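Long-range contact in N-acetylmuramoyl-L-alanine amidase (Clostridium intestinale URNW, PDB 6SRT), which probably cleaves the amide bond between N-acetylmuramic acid and L-alanine in bacterial peptidoglycan as a zinc-dependent endolysin: residues A[72-77]-A[93-98]. Residues are numbered along the deposited sequence; the frame is centred on the assembly and turned at random.
Sequences GYHFYI and GSHAPG. With PO4 (phosphate ion), chain E.
His-95 meets Gly-72 and Tyr-73 with successive atoms of its side chain. Its CB lies 3.8 Å from Tyr-73 CD1, obliquely to the phenol ring. A chi1 of 67° tucks CG in between the two backbone arms, a turn that brings the CD2 side of the imidazole up to Gly-72. CD2 brings the ring edge to Gly-72 O, at 3.6 Å. Beyond it, NE2 stands 4.1 Å from His-74 CE1, at the edge of that second imidazole; the two ring planes lie at 77°. The rings do not bond to each other: His-95 NE2 is paired with Ala-103 O and ND1 with His-47 NE2, while His-74 ties Gly-105 N through ND1 and Ala-91 O through NE2. Gly-72 O also takes the one hydrogen bond between the segments, from Ser-94 N (2.9 Å, 157° at the hydrogen). Gly-72 CA in turn makes a CA-H...O contact with Ser-94 O at 3.3 Å. Tyr-73 extends past His-95 CB to its OH, which gives a hydrogen bond to O4 of the phosphate at 2.6 Å and also hydrogen-bonds a glycerol, both probably from the crystallisation liquor. Because His-47 is a zinc ligand, His-95 is a second-shell residue of the metal site, and Tyr-73, its side chain about 5 Å from the zinc ion, probably lines the adjoining pocket, an arrangement consistent with the zinc-centred active site of the amidase 2/PGRP fold.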
loop_
_atom_site.group_PDB
_atom_site.type_symbol
_atom_site.label_atom_id
_atom_site.label_comp_id
_atom_site.label_asym_id
_atom_site.label_seq_id
_atom_site.Cartn_x
_atom_site.Cartn_y
_atom_site.Cartn_z
ATOM N N GLY A 72 -0.726 7.427 5.203
ATOM C CA GLY A 72 0.599 7.375 4.618
ATOM C C GLY A 72 0.739 6.431 3.450
ATOM O O GLY A 72 1.749 6.497 2.755
ATOM N N TYR A 73 -0.217 5.516 3.286
ATOM C CA TYR A 73 -0.231 4.556 2.179
ATOM C C TYR A 73 -0.841 5.246 0.946
ATOM O O TYR A 73 -1.749 6.060 1.089
ATOM C CB TYR A 73 -1.122 3.349 2.545
ATOM C CG TYR A 73 -0.792 2.737 3.875
ATOM C CD1 TYR A 73 0.442 2.235 4.191
ATOM C CD2 TYR A 73 -1.793 2.700 4.849
ATOM C CE1 TYR A 73 0.676 1.619 5.416
ATOM C CE2 TYR A 73 -1.585 2.095 6.062
ATOM C CZ TYR A 73 -0.327 1.617 6.376
ATOM O OH TYR A 73 -0.151 0.978 7.576
ATOM N N HIS A 74 -0.381 4.830 -0.235
ATOM C CA HIS A 74 -1.023 5.253 -1.486
ATOM C C HIS A 74 -2.332 4.503 -1.736
ATOM O O HIS A 74 -3.240 5.068 -2.377
ATOM C CB HIS A 74 -0.072 5.072 -2.636
ATOM C CG HIS A 74 1.129 5.946 -2.493
ATOM N ND1 HIS A 74 2.262 5.490 -1.854
ATOM C CD2 HIS A 74 1.322 7.233 -2.894
ATOM C CE1 HIS A 74 3.122 6.516 -1.835
ATOM N NE2 HIS A 74 2.586 7.591 -2.472
ATOM N N PHE A 75 -2.441 3.279 -1.227
ATOM C CA PHE A 75 -3.640 2.442 -1.425
ATOM C C PHE A 75 -3.814 1.597 -0.156
ATOM O O PHE A 75 -2.852 1.119 0.454
ATOM C CB PHE A 75 -3.470 1.494 -2.616
ATOM C CG PHE A 75 -3.253 2.245 -3.899
ATOM C CD1 PHE A 75 -4.305 2.759 -4.612
ATOM C CD2 PHE A 75 -1.924 2.476 -4.351
ATOM C CE1 PHE A 75 -4.078 3.484 -5.775
ATOM C CE2 PHE A 75 -1.687 3.227 -5.475
ATOM C CZ PHE A 75 -2.771 3.717 -6.180
ATOM N N TYR A 76 -5.090 1.309 0.122
ATOM C CA TYR A 76 -5.524 0.464 1.267
ATOM C C TYR A 76 -6.584 -0.513 0.754
ATOM O O TYR A 76 -7.616 -0.060 0.224
ATOM C CB TYR A 76 -6.068 1.378 2.375
ATOM C CG TYR A 76 -6.733 0.651 3.504
ATOM C CD1 TYR A 76 -6.150 -0.466 4.090
ATOM C CD2 TYR A 76 -7.934 1.093 4.053
ATOM C CE1 TYR A 76 -6.778 -1.143 5.129
ATOM C CE2 TYR A 76 -8.557 0.466 5.110
ATOM C CZ TYR A 76 -7.948 -0.621 5.693
ATOM O OH TYR A 76 -8.507 -1.304 6.735
ATOM N N ILE A 77 -6.308 -1.782 0.911
ATOM C CA ILE A 77 -7.149 -2.865 0.380
ATOM C C ILE A 77 -7.840 -3.502 1.559
ATOM O O ILE A 77 -7.185 -4.221 2.384
ATOM C CB ILE A 77 -6.356 -3.863 -0.459
ATOM C CG1 ILE A 77 -5.540 -3.138 -1.529
ATOM C CG2 ILE A 77 -7.324 -4.857 -1.038
ATOM C CD1 ILE A 77 -4.749 -4.042 -2.383
ATOM N N GLY A 93 4.444 9.526 0.168
ATOM C CA GLY A 93 3.666 8.949 1.278
ATOM C C GLY A 93 4.446 8.978 2.572
ATOM O O GLY A 93 5.562 9.572 2.663
ATOM N N SER A 94 3.875 8.312 3.553
ATOM C CA SER A 94 4.444 8.163 4.884
ATOM C C SER A 94 4.247 6.726 5.344
ATOM O O SER A 94 3.380 6.449 6.202
ATOM C CB SER A 94 3.741 9.111 5.897
ATOM O OG SER A 94 3.849 10.472 5.507
ATOM N N HIS A 95 4.963 5.830 4.731
ATOM C CA HIS A 95 4.801 4.386 5.004
ATOM C C HIS A 95 6.114 3.669 5.225
ATOM O O HIS A 95 6.067 2.625 5.908
ATOM C CB HIS A 95 3.926 3.699 3.967
ATOM C CG HIS A 95 4.569 3.655 2.601
ATOM N ND1 HIS A 95 5.387 2.648 2.173
ATOM C CD2 HIS A 95 4.582 4.603 1.628
ATOM C CE1 HIS A 95 5.866 2.971 0.990
ATOM N NE2 HIS A 95 5.377 4.151 0.621
ATOM N N ALA A 96 7.256 4.141 4.731
ATOM C CA ALA A 96 8.541 3.406 4.874
ATOM C C ALA A 96 9.658 4.462 4.883
ATOM O O ALA A 96 10.237 4.748 3.843
ATOM C CB ALA A 96 8.739 2.390 3.814
ATOM N N PRO A 97 9.903 5.119 6.051
ATOM C CA PRO A 97 10.934 6.138 6.103
ATOM C C PRO A 97 12.265 5.614 5.517
ATOM O O PRO A 97 12.732 4.528 5.844
ATOM C CB PRO A 97 11.052 6.493 7.570
ATOM C CG PRO A 97 9.685 6.132 8.138
ATOM C CD PRO A 97 9.283 4.897 7.354
ATOM N N GLY A 98 12.836 6.410 4.641
ATOM C CA GLY A 98 14.045 6.101 3.913
ATOM C C GLY A 98 13.806 5.747 2.484
ATOM O O GLY A 98 14.709 6.024 1.680
HETATM P P PO4 E . 2.613 -0.402 9.305
HETATM O O1 PO4 E . 3.993 -0.861 9.108
HETATM O O2 PO4 E . 2.504 0.726 10.316
HETATM O O3 PO4 E . 1.722 -1.621 9.852
HETATM O O4 PO4 E . 2.229 0.031 7.949
#